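PDB 5Z79: hydroxymethyldihydropterin pyrophosphokinase-dihydropteroate synthase, putative from Plasmodium vivax, which catalyses two consecutive steps of folate synthesis, the pyrophosphorylation of 6-hydroxymethyl-7,8-dihydropterin and the condensation of the product with 4-aminobenzoate to give dihydropteroate. Local coordinates for residues A[113-124]-A[213-221]; A[170-180]-A[230-238]. All coordinates share one frame; numbering follows the deposited sequence.

Contact 1: A[113-124]-A[213-221]; sequences NEKINESIIREV and FNNYTIFEK
Tyr-216 lies against the loop 113-124 with one ring face on Ser-119. Ser-119 CB sits 3.6 Å from the centroid of the Tyr-216 ring, 6° off the ring normal, a CH-pi contact. The opposite face carries Asn-214 CB, toward the rim. The phenol reaches on to the loop backbone, where Tyr-216 OH donates to Asn-117 O at 2.7 Å. The donor stands above the carbonyl plane and not on a lone pair.

Asn-215 CB meets Asn-113 OD1 at 3.2 Å, with the two amide planes steeply inclined. With chi1 at 62°, Asn-215 CG stands between the backbone N and the carbonyl carbon, and the amide lies beside the backbone of Glu-114 and Lys-115.

Val-124 N bonds Thr-217 O at 3.0 Å, and Val-124 CG2 lies near the backbone of Phe-219. Beside it, Glu-123 OE1 takes the N-H of Thr-217 on its anti lone pair. Arg-122 NE meets Glu-220 OE2 at 3.0 Å in a salt bridge, nearly in the guanidinium plane.

The loop thus follows the type II' beta turn from Phe-213 to Tyr-216 and then strand 218-220, which come after edge strand 207-213 of the HPPK sheet.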
loop_
_atom_site.group_PDB
_atom_site.type_symbol
_atom_site.label_atom_id
_atom_site.label_comp_id
_atom_site.label_asym_id
_atom_site.label_seq_id
_atom_site.Cartn_x
_atom_site.Cartn_y
_atom_site.Cartn_z
ATOM N N ASN A 113 27.535 32.191 18.829
ATOM C CA ASN A 113 27.129 33.437 19.524
ATOM C C ASN A 113 28.319 34.369 19.949
ATOM O O ASN A 113 28.176 35.288 20.779
ATOM C CB ASN A 113 26.227 33.090 20.719
ATOM C CG ASN A 113 25.512 34.290 21.277
ATOM O OD1 ASN A 113 25.043 35.133 20.558
ATOM N ND2 ASN A 113 25.426 34.359 22.566
ATOM N N GLU A 114 29.485 34.129 19.349
ATOM C CA GLU A 114 30.647 34.992 19.545
ATOM C C GLU A 114 30.511 36.231 18.667
ATOM O O GLU A 114 29.709 36.278 17.704
ATOM C CB GLU A 114 31.958 34.283 19.183
ATOM C CG GLU A 114 32.384 33.189 20.148
ATOM C CD GLU A 114 33.369 32.217 19.490
ATOM O OE1 GLU A 114 34.372 32.724 18.913
ATOM O OE2 GLU A 114 33.143 30.962 19.533
ATOM N N LYS A 115 31.345 37.211 18.989
ATOM C CA LYS A 115 31.292 38.537 18.398
ATOM C C LYS A 115 31.857 38.495 16.995
ATOM O O LYS A 115 32.803 37.759 16.722
ATOM C CB LYS A 115 32.121 39.512 19.270
ATOM C CG LYS A 115 31.816 40.980 19.037
ATOM C CD LYS A 115 32.743 41.861 19.851
ATOM C CE LYS A 115 34.092 42.073 19.165
ATOM N NZ LYS A 115 35.126 42.594 20.120
ATOM N N ILE A 116 31.280 39.288 16.107
ATOM C CA ILE A 116 31.879 39.478 14.796
ATOM C C ILE A 116 32.483 40.895 14.704
ATOM O O ILE A 116 33.667 41.039 14.464
ATOM C CB ILE A 116 30.858 39.199 13.664
ATOM C CG1 ILE A 116 30.562 37.690 13.567
ATOM C CG2 ILE A 116 31.406 39.711 12.329
ATOM C CD1 ILE A 116 29.582 37.272 12.477
ATOM N N ASN A 117 31.618 41.898 14.864
ATOM C CA ASN A 117 31.936 43.321 14.945
ATOM C C ASN A 117 31.187 43.915 16.126
ATOM O O ASN A 117 30.135 43.412 16.495
ATOM C CB ASN A 117 31.435 44.067 13.711
ATOM C CG ASN A 117 32.166 43.684 12.442
ATOM O OD1 ASN A 117 33.268 43.145 12.493
ATOM N ND2 ASN A 117 31.557 43.977 11.288
ATOM N N GLU A 118 31.698 45.014 16.679
ATOM C CA GLU A 118 31.063 45.704 17.826
ATOM C C GLU A 118 29.778 46.359 17.334
ATOM O O GLU A 118 29.723 46.839 16.192
ATOM C CB GLU A 118 31.986 46.794 18.357
ATOM C CG GLU A 118 33.362 46.317 18.780
ATOM C CD GLU A 118 33.339 45.714 20.173
ATOM O OE1 GLU A 118 32.248 45.323 20.648
ATOM O OE2 GLU A 118 34.417 45.652 20.815
ATOM N N SER A 119 28.740 46.390 18.156
ATOM C CA SER A 119 27.513 47.015 17.692
ATOM C C SER A 119 27.672 48.512 17.624
ATOM O O SER A 119 27.862 49.142 18.651
ATOM C CB SER A 119 26.323 46.677 18.600
ATOM O OG SER A 119 25.129 47.257 18.092
ATOM N N ILE A 120 27.577 49.091 16.435
ATOM C CA ILE A 120 27.440 50.532 16.343
ATOM C C ILE A 120 26.266 50.949 17.196
ATOM O O ILE A 120 26.444 51.737 18.124
ATOM C CB ILE A 120 27.213 51.048 14.919
ATOM C CG1 ILE A 120 28.544 51.125 14.144
ATOM C CG2 ILE A 120 26.594 52.438 14.947
ATOM C CD1 ILE A 120 28.808 49.946 13.222
ATOM N N ILE A 121 25.080 50.415 16.905
ATOM C CA ILE A 121 23.883 50.757 17.682
ATOM C C ILE A 121 23.936 50.253 19.142
ATOM O O ILE A 121 24.477 49.192 19.424
ATOM C CB ILE A 121 22.589 50.266 16.968
ATOM C CG1 ILE A 121 22.342 51.106 15.747
ATOM C CG2 ILE A 121 21.348 50.393 17.863
ATOM C CD1 ILE A 121 21.334 50.480 14.839
ATOM N N ARG A 122 23.344 51.033 20.042
ATOM C CA ARG A 122 23.278 50.723 21.477
ATOM C C ARG A 122 22.650 49.341 21.793
ATOM O O ARG A 122 21.490 49.083 21.473
ATOM C CB ARG A 122 22.524 51.865 22.204
ATOM C CG ARG A 122 22.246 51.640 23.679
ATOM C CD ARG A 122 21.315 52.703 24.264
ATOM N NE ARG A 122 19.911 52.263 24.461
ATOM C CZ ARG A 122 19.329 51.941 25.635
ATOM N NH1 ARG A 122 20.007 51.982 26.783
ATOM N NH2 ARG A 122 18.044 51.576 25.662
ATOM N N GLU A 123 23.431 48.470 22.429
ATOM C CA GLU A 123 22.947 47.197 22.965
ATOM C C GLU A 123 22.244 47.371 24.326
ATOM O O GLU A 123 22.311 48.408 24.941
ATOM C CB GLU A 123 24.098 46.184 23.079
ATOM C CG GLU A 123 24.467 45.514 21.763
ATOM C CD GLU A 123 25.253 44.212 21.951
ATOM O OE1 GLU A 123 24.651 43.093 21.890
ATOM O OE2 GLU A 123 26.486 44.308 22.181
ATOM N N VAL A 124 21.581 46.329 24.787
ATOM C CA VAL A 124 20.711 46.372 25.956
ATOM C C VAL A 124 20.887 45.044 26.720
ATOM O O VAL A 124 21.242 44.022 26.112
ATOM C CB VAL A 124 19.246 46.583 25.490
ATOM C CG1 VAL A 124 18.231 46.215 26.553
ATOM C CG2 VAL A 124 19.031 48.016 25.027
ATOM N N PHE A 213 20.734 39.627 14.028
ATOM C CA PHE A 213 21.827 40.368 13.392
ATOM C C PHE A 213 22.977 40.202 14.327
ATOM O O PHE A 213 22.948 40.681 15.447
ATOM C CB PHE A 213 21.485 41.833 13.224
ATOM C CG PHE A 213 22.384 42.573 12.285
ATOM C CD1 PHE A 213 23.654 42.986 12.683
ATOM C CD2 PHE A 213 21.945 42.926 11.016
ATOM C CE1 PHE A 213 24.472 43.706 11.813
ATOM C CE2 PHE A 213 22.759 43.636 10.140
ATOM C CZ PHE A 213 24.027 44.024 10.537
ATOM N N ASN A 214 23.808 39.267 13.981
ATOM C CA ASN A 214 24.940 38.959 14.803
ATOM C C ASN A 214 24.486 38.498 16.162
ATOM O O ASN A 214 23.359 38.168 16.375
ATOM C CB ASN A 214 25.831 40.167 14.941
ATOM C CG ASN A 214 26.759 40.356 13.783
ATOM O OD1 ASN A 214 27.154 39.436 13.127
ATOM N ND2 ASN A 214 27.126 41.559 13.560
ATOM N N ASN A 215 25.378 38.522 17.117
ATOM C CA ASN A 215 24.980 38.212 18.482
ATOM C C ASN A 215 24.240 39.342 19.214
ATOM O O ASN A 215 23.945 39.208 20.407
ATOM C CB ASN A 215 26.227 37.810 19.300
ATOM C CG ASN A 215 27.279 38.925 19.406
ATOM O OD1 ASN A 215 27.579 39.635 18.449
ATOM N ND2 ASN A 215 27.868 39.049 20.571
ATOM N N TYR A 216 23.930 40.434 18.512
ATOM C CA TYR A 216 23.486 41.666 19.168
ATOM C C TYR A 216 22.146 41.483 19.858
ATOM O O TYR A 216 21.310 40.711 19.393
ATOM C CB TYR A 216 23.384 42.854 18.181
ATOM C CG TYR A 216 24.643 43.260 17.399
ATOM C CD1 TYR A 216 25.897 42.790 17.730
ATOM C CD2 TYR A 216 24.544 44.154 16.333
ATOM C CE1 TYR A 216 27.006 43.159 16.996
ATOM C CE2 TYR A 216 25.647 44.545 15.605
ATOM C CZ TYR A 216 26.885 44.048 15.935
ATOM O OH TYR A 216 28.001 44.451 15.203
ATOM N N THR A 217 21.984 42.192 20.974
ATOM C CA THR A 217 20.740 42.287 21.726
ATOM C C THR A 217 20.378 43.743 21.802
ATOM O O THR A 217 21.015 44.471 22.493
ATOM C CB THR A 217 20.913 41.807 23.181
ATOM O OG1 THR A 217 21.155 40.396 23.214
ATOM C CG2 THR A 217 19.670 42.096 24.016
ATOM N N ILE A 218 19.334 44.157 21.111
ATOM C CA ILE A 218 19.037 45.577 20.906
ATOM C C ILE A 218 17.541 45.881 21.125
ATOM O O ILE A 218 16.681 45.150 20.656
ATOM C CB ILE A 218 19.429 45.982 19.447
ATOM C CG1 ILE A 218 20.955 45.929 19.256
ATOM C CG2 ILE A 218 18.838 47.339 19.071
ATOM C CD1 ILE A 218 21.424 45.910 17.827
ATOM N N PHE A 219 17.240 46.975 21.816
ATOM C CA PHE A 219 15.885 47.526 21.826
ATOM C C PHE A 219 15.854 49.065 21.842
ATOM O O PHE A 219 16.097 49.698 22.864
ATOM C CB PHE A 219 15.097 46.968 22.993
ATOM C CG PHE A 219 13.612 47.028 22.795
ATOM C CD1 PHE A 219 12.935 48.242 22.817
ATOM C CD2 PHE A 219 12.894 45.883 22.595
ATOM C CE1 PHE A 219 11.569 48.308 22.644
ATOM C CE2 PHE A 219 11.528 45.940 22.422
ATOM C CZ PHE A 219 10.864 47.155 22.448
ATOM N N GLU A 220 15.545 49.645 20.686
ATOM C CA GLU A 220 15.404 51.074 20.541
ATOM C C GLU A 220 13.931 51.348 20.363
ATOM O O GLU A 220 13.349 50.948 19.386
ATOM C CB GLU A 220 16.256 51.601 19.368
ATOM C CG GLU A 220 17.764 51.542 19.616
ATOM C CD GLU A 220 18.220 52.239 20.905
ATOM O OE1 GLU A 220 17.953 53.443 21.054
ATOM O OE2 GLU A 220 18.841 51.579 21.771
ATOM N N LYS A 221 13.347 52.036 21.333
ATOM C CA LYS A 221 11.900 52.021 21.568
ATOM C C LYS A 221 11.146 52.944 20.656
ATOM O O LYS A 221 9.994 52.657 20.323
ATOM C CB LYS A 221 11.548 52.413 23.015
ATOM C CG LYS A 221 11.765 51.346 24.077
ATOM C CD LYS A 221 11.935 51.965 25.457
ATOM C CE LYS A 221 13.328 52.602 25.566
ATOM N NZ LYS A 221 13.453 53.666 26.611
#

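Contact 2: A[170-180]-A[230-238]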
loop_
_atom_site.group_PDB
_atom_site.type_symbol
_atom_site.label_atom_id
_atom_site.label_comp_id
_atom_site.label_asym_id
_atom_site.label_seq_id
_atom_site.Cartn_x
_atom_site.Cartn_y
_atom_site.Cartn_z
ATOM N N PHE A 170 27.034 42.973 3.936
ATOM C CA PHE A 170 27.934 44.091 3.945
ATOM C C PHE A 170 27.251 45.332 4.484
ATOM O O PHE A 170 27.780 46.442 4.357
ATOM C CB PHE A 170 28.462 44.340 2.543
ATOM C CG PHE A 170 27.409 44.413 1.512
ATOM C CD1 PHE A 170 26.509 45.455 1.491
ATOM C CD2 PHE A 170 27.311 43.428 0.542
ATOM C CE1 PHE A 170 25.514 45.517 0.509
ATOM C CE2 PHE A 170 26.324 43.472 -0.447
ATOM C CZ PHE A 170 25.422 44.524 -0.468
ATOM N N VAL A 171 26.081 45.161 5.096
ATOM C CA VAL A 171 25.431 46.268 5.789
ATOM C C VAL A 171 26.005 46.329 7.178
ATOM O O VAL A 171 26.180 45.303 7.818
ATOM C CB VAL A 171 23.918 46.104 5.907
ATOM C CG1 VAL A 171 23.325 47.328 6.596
ATOM C CG2 VAL A 171 23.297 45.906 4.540
ATOM N N GLU A 172 26.299 47.535 7.642
ATOM C CA GLU A 172 27.096 47.687 8.838
ATOM C C GLU A 172 26.285 47.701 10.122
ATOM O O GLU A 172 26.848 47.545 11.197
ATOM C CB GLU A 172 27.912 48.960 8.739
ATOM C CG GLU A 172 28.781 49.079 7.463
ATOM C CD GLU A 172 29.672 50.329 7.448
ATOM O OE1 GLU A 172 29.916 50.913 8.536
ATOM O OE2 GLU A 172 30.115 50.726 6.343
ATOM N N ASP A 173 24.973 47.895 10.040
ATOM C CA ASP A 173 24.149 47.800 11.238
ATOM C C ASP A 173 22.699 47.429 10.949
ATOM O O ASP A 173 22.225 47.650 9.856
ATOM C CB ASP A 173 24.214 49.108 12.024
ATOM C CG ASP A 173 23.637 50.297 11.253
ATOM O OD1 ASP A 173 22.415 50.309 10.946
ATOM O OD2 ASP A 173 24.414 51.241 10.970
ATOM N N PRO A 174 21.989 46.900 11.955
ATOM C CA PRO A 174 20.654 46.436 11.753
ATOM C C PRO A 174 19.674 47.487 11.356
ATOM O O PRO A 174 18.725 47.170 10.659
ATOM C CB PRO A 174 20.265 45.842 13.108
ATOM C CG PRO A 174 21.208 46.386 14.063
ATOM C CD PRO A 174 22.467 46.510 13.283
ATOM N N LEU A 175 19.856 48.715 11.800
ATOM C CA LEU A 175 18.909 49.750 11.416
ATOM C C LEU A 175 18.989 49.971 9.903
ATOM O O LEU A 175 18.005 49.847 9.182
ATOM C CB LEU A 175 19.126 51.055 12.191
ATOM C CG LEU A 175 18.044 52.124 11.954
ATOM C CD1 LEU A 175 16.631 51.568 12.054
ATOM C CD2 LEU A 175 18.183 53.252 12.944
ATOM N N ALA A 176 20.177 50.241 9.403
ATOM C CA ALA A 176 20.319 50.478 7.969
ATOM C C ALA A 176 19.758 49.328 7.112
ATOM O O ALA A 176 19.158 49.570 6.089
ATOM C CB ALA A 176 21.775 50.747 7.636
ATOM N N MET A 177 19.972 48.095 7.537
ATOM C CA MET A 177 19.352 46.947 6.894
ATOM C C MET A 177 17.818 47.046 6.927
ATOM O O MET A 177 17.159 46.790 5.928
ATOM C CB MET A 177 19.791 45.640 7.573
ATOM C CG MET A 177 19.091 44.406 7.049
ATOM S SD MET A 177 19.812 42.945 7.789
ATOM C CE MET A 177 21.277 42.695 6.806
ATOM N N LEU A 178 17.257 47.418 8.071
ATOM C CA LEU A 178 15.823 47.527 8.181
ATOM C C LEU A 178 15.320 48.536 7.202
ATOM O O LEU A 178 14.279 48.361 6.623
ATOM C CB LEU A 178 15.399 47.934 9.588
ATOM C CG LEU A 178 13.892 48.067 9.804
ATOM C CD1 LEU A 178 13.152 46.795 9.444
ATOM C CD2 LEU A 178 13.618 48.448 11.241
ATOM N N VAL A 179 16.059 49.610 7.010
ATOM C CA VAL A 179 15.631 50.668 6.095
ATOM C C VAL A 179 15.649 50.145 4.657
ATOM O O VAL A 179 14.771 50.451 3.888
ATOM C CB VAL A 179 16.497 51.940 6.281
ATOM C CG1 VAL A 179 16.089 53.040 5.316
ATOM C CG2 VAL A 179 16.357 52.461 7.698
ATOM N N ILE A 180 16.629 49.318 4.330
ATOM C CA ILE A 180 16.725 48.667 3.011
ATOM C C ILE A 180 15.639 47.608 2.775
ATOM O O ILE A 180 15.190 47.425 1.656
ATOM C CB ILE A 180 18.129 48.046 2.828
ATOM C CG1 ILE A 180 19.164 49.149 2.658
ATOM C CG2 ILE A 180 18.221 47.129 1.620
ATOM C CD1 ILE A 180 20.548 48.740 3.114
ATOM N N ILE A 230 16.718 58.846 5.793
ATOM C CA ILE A 230 16.512 57.659 5.002
ATOM C C ILE A 230 17.414 57.673 3.795
ATOM O O ILE A 230 18.010 56.663 3.454
ATOM C CB ILE A 230 15.077 57.618 4.479
ATOM C CG1 ILE A 230 14.060 57.496 5.620
ATOM C CG2 ILE A 230 14.924 56.495 3.481
ATOM C CD1 ILE A 230 14.139 56.202 6.418
ATOM N N TYR A 231 17.461 58.829 3.136
ATOM C CA TYR A 231 18.298 59.065 1.955
ATOM C C TYR A 231 19.749 58.829 2.284
ATOM O O TYR A 231 20.423 58.090 1.586
ATOM C CB TYR A 231 18.105 60.489 1.453
ATOM C CG TYR A 231 18.804 60.876 0.165
ATOM C CD1 TYR A 231 20.108 61.328 0.181
ATOM C CD2 TYR A 231 18.139 60.855 -1.076
ATOM C CE1 TYR A 231 20.758 61.723 -0.981
ATOM C CE2 TYR A 231 18.791 61.256 -2.247
ATOM C CZ TYR A 231 20.106 61.690 -2.176
ATOM O OH TYR A 231 20.806 62.087 -3.270
ATOM N N LYS A 232 20.240 59.427 3.353
ATOM C CA LYS A 232 21.597 59.139 3.748
ATOM C C LYS A 232 21.822 57.653 3.899
ATOM O O LYS A 232 22.810 57.133 3.498
ATOM C CB LYS A 232 21.963 59.846 5.036
ATOM C CG LYS A 232 22.721 61.127 4.805
ATOM C CD LYS A 232 22.788 61.959 6.065
ATOM C CE LYS A 232 21.745 63.056 6.037
ATOM N NZ LYS A 232 21.760 63.860 7.291
ATOM N N ILE A 233 20.892 56.936 4.457
ATOM C CA ILE A 233 21.148 55.535 4.694
ATOM C C ILE A 233 21.074 54.655 3.427
ATOM O O ILE A 233 21.855 53.726 3.291
ATOM C CB ILE A 233 20.165 55.018 5.728
ATOM C CG1 ILE A 233 20.412 55.736 7.034
ATOM C CG2 ILE A 233 20.318 53.516 5.902
ATOM C CD1 ILE A 233 19.249 55.640 7.985
ATOM N N ILE A 234 20.128 54.925 2.529
ATOM C CA ILE A 234 19.979 54.132 1.319
ATOM C C ILE A 234 21.067 54.411 0.343
ATOM O O ILE A 234 21.520 53.499 -0.322
ATOM C CB ILE A 234 18.651 54.421 0.618
ATOM C CG1 ILE A 234 17.544 53.620 1.262
ATOM C CG2 ILE A 234 18.689 54.033 -0.854
ATOM C CD1 ILE A 234 16.238 54.336 1.148
ATOM N N THR A 235 21.470 55.674 0.238
ATOM C CA THR A 235 22.427 56.084 -0.800
ATOM C C THR A 235 23.844 55.734 -0.444
ATOM O O THR A 235 24.718 55.839 -1.266
ATOM C CB THR A 235 22.404 57.584 -1.059
ATOM O OG1 THR A 235 22.854 58.265 0.118
ATOM C CG2 THR A 235 21.008 58.037 -1.465
ATOM N N LYS A 236 24.069 55.337 0.792
ATOM C CA LYS A 236 25.336 54.759 1.180
ATOM C C LYS A 236 25.494 53.357 0.581
ATOM O O LYS A 236 26.622 52.844 0.493
ATOM C CB LYS A 236 25.428 54.704 2.701
ATOM C CG LYS A 236 26.615 53.931 3.242
ATOM C CD LYS A 236 26.379 53.522 4.695
ATOM C CE LYS A 236 27.546 52.715 5.248
ATOM N NZ LYS A 236 28.712 53.619 5.526
ATOM N N TYR A 237 24.374 52.750 0.169
ATOM C CA TYR A 237 24.338 51.369 -0.312
ATOM C C TYR A 237 23.694 51.143 -1.689
ATOM O O TYR A 237 23.694 50.018 -2.174
ATOM C CB TYR A 237 23.539 50.547 0.689
ATOM C CG TYR A 237 24.151 50.382 2.056
ATOM C CD1 TYR A 237 25.066 49.379 2.304
ATOM C CD2 TYR A 237 23.756 51.163 3.099
ATOM C CE1 TYR A 237 25.608 49.196 3.550
ATOM C CE2 TYR A 237 24.274 50.980 4.359
ATOM C CZ TYR A 237 25.210 49.998 4.583
ATOM O OH TYR A 237 25.754 49.818 5.849
ATOM N N ILE A 238 23.120 52.180 -2.293
ATOM C CA ILE A 238 22.385 52.042 -3.555
ATOM C C ILE A 238 22.516 53.257 -4.455
ATOM O O ILE A 238 22.239 54.351 -4.006
ATOM C CB ILE A 238 20.864 51.876 -3.295
ATOM C CG1 ILE A 238 20.572 50.567 -2.549
ATOM C CG2 ILE A 238 20.081 51.903 -4.604
ATOM C CD1 ILE A 238 19.104 50.295 -2.304
HETATM O O HOH W 1 25.705 51.356 8.106
#
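Tyr-237 places CG anti to its carbonyl carbon (chi1 -66°), and this sends the ring across to segment 170-180. In Ile-233, CG2 is anti to the backbone N, which puts this methyl on Ala-176. The motif is a near-perpendicular helix pair of the HPPK domain. Helices 174-180 and 230-235 cross at -92°, with their axes 9.5 Å apart.

The small Ala-176 marks the crossing. Its CB meets Ile-233 CG2 at 3.6 Å. Ile-233 CG2 also lies near Val-179 CB. One turn away from this pair, Val-179 CG1 packs on Ile-230 CD1 at 3.9 Å. Tyr-237 packs into segment 170-180. Ile-180 CD1 lies over one face of its ring, 4.0 Å from Tyr-237 CD2. Phe-170 O lies at the ring edge, near CE1, and Val-171 CG1 packs at CZ.

The phenol oxygen is met by a backbone N-H and a water. Glu-172 N donates to Tyr-237 OH at 3.0 Å, nearly straight (163°). Exposed Glu-172 and Lys-236 make a weak salt bridge, Lys-236 NZ to Glu-172 OE2 at 3.3 Å.

On its other side helix 174-188 packs on the sheet through Met-177, and Leu-178 touches the bound ATP analogue. Asp-173 is the N-cap of this helix, its OD1 accepting from Ala-176 N at 2.7 Å. A water joins the cap to the tyrosine, bonded to Asp-173 OD2 and lying 2.7 Å from Tyr-237 OH.

How the contacts relate
From the N terminus the order is 113-124, 170-180, 213-221, 230-238, so the two contacts cross. Contact 1 closes a loop of 88 residues that holds helix 126-146, strand 160-169, helix 174-188 and most of strand 207-213. Contact 2 closes a shorter one of 49 residues that runs through strands 207-213 and 218-220. Strand 218-220 then leads into helix 227-235. The contacts also meet in space. Ile-121 CD1 packs on Leu-175 CB at 3.5 Å, and the ring of Phe-213 reaches Val-171 and Asp-173. Contact 1 ties a connecting loop to the turn after edge strand 207-213 and to strand 218-220, and contact 2 ties together two helices.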